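Local coordinates for protein alanine racemase (Corynebacterium glutamicum, PDB 2DY3) that is a two-domain racemase that pairs a TIM-barrel-like N-terminal domain with a beta-rich C-terminal domain and binds pyridoxal-5'-phosphate, at residues L4-L10 / R355-V361. Numbering follows the deposited sequence.
Sequences LTTKIDL and RTVRAYV
Two extended strands, 4-8 and 357-360, run parallel with axes 4.6 Å apart at closest and crossing at -31°, in register Thr5-Val357 through Ile8-Tyr360. The even residues of 4-8 bond to the odd ones of 355-361: Val357 N to Leu4 O and Thr6 N to Val357 O (2.9 Å each), Ala359 N to Thr6 O (2.9 Å), Ile8 N to Ala359 O (2.6 Å) and Val361 N to Ile8 O, very short at 2.4 Å. Thr5 and Lys7 hydrogen-bond through their backbones to Glu239 and Thr237 of antiparallel strand 236-247, and Asp9 continues the pairing to Ala235, so the chain's first strand lies between two C-terminal ones.

Three aliphatic residues bury most. Leu4 (chi1 t, chi2 p), apolar for a buried place beside Trp238, sets CD2 3.2 Å from Thr356 CG2. Ile8, beta-branched and so at ease in a strand, shares a face with Thr6, Arg358 and Tyr360; its CB lies 3.7 Å from Tyr360 CD1 and its CG1 3.7 Å from Arg358 CG. Val361, the last residue, turns to phi 58°; its branched CG2, 3.9 Å from Leu10 CB, covers the start of helix 10-24. Asp9 is that helix's N-cap, its OD1 accepting a hydrogen bond from Ala12 N.

On the Ile8 face, Thr6 (chi1 p) offers a hydroxyl, OG1, 2.9 Å from a water that weakly accepts from Arg358 NE at 3.1 Å; Arg358 NH2 also reaches Asn39 O. Arg355 forms salt bridges with Asp277 and Asp305 of its own chain and with Glu64 of the second subunit. Backbone bonds thus set the register, apolar contacts cover the Leu4 and Ile8-to-Val361 ends, and both arginines find partners beyond, joining both chain ends in one sheet.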
loop_
_atom_site.group_PDB
_atom_site.type_symbol
_atom_site.label_atom_id
_atom_site.label_comp_id
_atom_site.label_asym_id
_atom_site.label_seq_id
_atom_site.Cartn_x
_atom_site.Cartn_y
_atom_site.Cartn_z
ATOM N N LEU B 4 6.221 -13.333 3.875
ATOM C CA LEU B 4 6.321 -12.256 2.903
ATOM C C LEU B 4 7.123 -11.088 3.465
ATOM O O LEU B 4 6.748 -10.492 4.469
ATOM C CB LEU B 4 4.916 -11.790 2.519
ATOM C CG LEU B 4 4.815 -10.715 1.440
ATOM C CD1 LEU B 4 5.436 -11.239 0.147
ATOM C CD2 LEU B 4 3.350 -10.338 1.230
ATOM N N THR B 5 8.220 -10.742 2.807
ATOM C CA THR B 5 9.048 -9.656 3.308
ATOM C C THR B 5 9.785 -8.881 2.229
ATOM O O THR B 5 9.844 -9.288 1.068
ATOM C CB THR B 5 10.133 -10.194 4.266
ATOM O OG1 THR B 5 11.156 -10.839 3.500
ATOM C CG2 THR B 5 9.548 -11.217 5.240
ATOM N N THR B 6 10.333 -7.742 2.633
ATOM C CA THR B 6 11.154 -6.928 1.757
ATOM C C THR B 6 12.490 -6.865 2.488
ATOM O O THR B 6 12.532 -6.546 3.678
ATOM C CB THR B 6 10.619 -5.493 1.586
ATOM O OG1 THR B 6 10.317 -4.931 2.872
ATOM C CG2 THR B 6 9.379 -5.485 0.701
ATOM N N LYS B 7 13.567 -7.216 1.795
ATOM C CA LYS B 7 14.903 -7.167 2.382
ATOM C C LYS B 7 15.480 -5.809 2.042
ATOM O O LYS B 7 15.593 -5.467 0.867
ATOM C CB LYS B 7 15.831 -8.216 1.770
ATOM C CG LYS B 7 15.656 -9.645 2.230
ATOM C CD LYS B 7 16.731 -10.500 1.565
ATOM C CE LYS B 7 16.740 -11.932 2.070
ATOM N NZ LYS B 7 17.801 -12.741 1.389
ATOM N N ILE B 8 15.850 -5.042 3.058
ATOM C CA ILE B 8 16.434 -3.738 2.823
ATOM C C ILE B 8 17.915 -3.784 3.151
ATOM O O ILE B 8 18.302 -3.906 4.312
ATOM C CB ILE B 8 15.771 -2.644 3.684
ATOM C CG1 ILE B 8 14.251 -2.711 3.536
ATOM C CG2 ILE B 8 16.263 -1.273 3.245
ATOM C CD1 ILE B 8 13.771 -2.693 2.096
ATOM N N ASP B 9 18.739 -3.691 2.116
ATOM C CA ASP B 9 20.184 -3.710 2.281
ATOM C C ASP B 9 20.675 -2.305 2.623
ATOM O O ASP B 9 20.798 -1.457 1.744
ATOM C CB ASP B 9 20.841 -4.188 0.988
ATOM C CG ASP B 9 22.348 -4.295 1.100
ATOM O OD1 ASP B 9 22.924 -3.769 2.078
ATOM O OD2 ASP B 9 22.961 -4.901 0.197
ATOM N N LEU B 10 20.961 -2.066 3.900
ATOM C CA LEU B 10 21.428 -0.757 4.342
ATOM C C LEU B 10 22.821 -0.407 3.826
ATOM O O LEU B 10 23.106 0.763 3.551
ATOM C CB LEU B 10 21.387 -0.676 5.874
ATOM C CG LEU B 10 19.966 -0.733 6.447
ATOM C CD1 LEU B 10 19.984 -0.694 7.976
ATOM C CD2 LEU B 10 19.169 0.430 5.887
ATOM N N ARG B 355 0.653 -7.556 4.372
ATOM C CA ARG B 355 1.316 -8.515 5.249
ATOM C C ARG B 355 2.838 -8.491 5.105
ATOM O O ARG B 355 3.553 -9.081 5.917
ATOM C CB ARG B 355 0.791 -9.931 4.985
ATOM C CG ARG B 355 -0.535 -10.278 5.694
ATOM C CD ARG B 355 -1.705 -9.414 5.227
ATOM N NE ARG B 355 -2.066 -9.659 3.832
ATOM C CZ ARG B 355 -3.001 -10.512 3.430
ATOM N NH1 ARG B 355 -3.688 -11.223 4.319
ATOM N NH2 ARG B 355 -3.264 -10.643 2.133
ATOM N N THR B 356 3.330 -7.804 4.079
ATOM C CA THR B 356 4.767 -7.711 3.841
ATOM C C THR B 356 5.493 -7.128 5.052
ATOM O O THR B 356 5.158 -6.044 5.521
ATOM C CB THR B 356 5.090 -6.800 2.640
ATOM O OG1 THR B 356 4.689 -5.457 2.943
ATOM C CG2 THR B 356 4.360 -7.255 1.408
ATOM N N VAL B 357 6.495 -7.844 5.544
ATOM C CA VAL B 357 7.265 -7.371 6.687
ATOM C C VAL B 357 8.619 -6.871 6.201
ATOM O O VAL B 357 9.242 -7.476 5.330
ATOM C CB VAL B 357 7.477 -8.486 7.728
ATOM C CG1 VAL B 357 8.331 -7.969 8.874
ATOM C CG2 VAL B 357 6.136 -8.966 8.242
ATOM N N ARG B 358 9.073 -5.765 6.771
ATOM C CA ARG B 358 10.340 -5.177 6.373
ATOM C C ARG B 358 11.506 -5.716 7.204
ATOM O O ARG B 358 11.490 -5.642 8.434
ATOM C CB ARG B 358 10.235 -3.652 6.499
ATOM C CG ARG B 358 11.386 -2.868 5.924
ATOM C CD ARG B 358 11.128 -1.358 6.013
ATOM N NE ARG B 358 10.090 -0.891 5.093
ATOM C CZ ARG B 358 8.928 -0.358 5.471
ATOM N NH1 ARG B 358 8.641 -0.221 6.758
ATOM N NH2 ARG B 358 8.055 0.049 4.562
ATOM N N ALA B 359 12.509 -6.270 6.524
ATOM C CA ALA B 359 13.696 -6.806 7.188
ATOM C C ALA B 359 14.942 -6.099 6.655
ATOM O O ALA B 359 15.097 -5.902 5.444
ATOM C CB ALA B 359 13.803 -8.297 6.956
ATOM N N TYR B 360 15.840 -5.736 7.561
ATOM C CA TYR B 360 17.043 -5.018 7.175
ATOM C C TYR B 360 18.273 -5.888 6.941
ATOM O O TYR B 360 18.696 -6.638 7.816
ATOM C CB TYR B 360 17.319 -3.937 8.220
ATOM C CG TYR B 360 16.185 -2.940 8.291
ATOM C CD1 TYR B 360 16.031 -1.967 7.309
ATOM C CD2 TYR B 360 15.220 -3.025 9.285
ATOM C CE1 TYR B 360 14.951 -1.109 7.314
ATOM C CE2 TYR B 360 14.132 -2.175 9.298
ATOM C CZ TYR B 360 14.002 -1.218 8.308
ATOM O OH TYR B 360 12.918 -0.369 8.306
ATOM N N VAL B 361 18.811 -5.774 5.728
ATOM C CA VAL B 361 19.990 -6.508 5.269
ATOM C C VAL B 361 19.852 -8.021 5.346
ATOM O O VAL B 361 19.256 -8.558 6.279
ATOM C CB VAL B 361 21.245 -6.082 6.047
ATOM C CG1 VAL B 361 22.449 -6.843 5.543
ATOM C CG2 VAL B 361 21.462 -4.591 5.884
HETATM O O HOH W 1 4.941 -12.061 6.058
HETATM O O HOH W 2 9.374 -2.266 2.387
#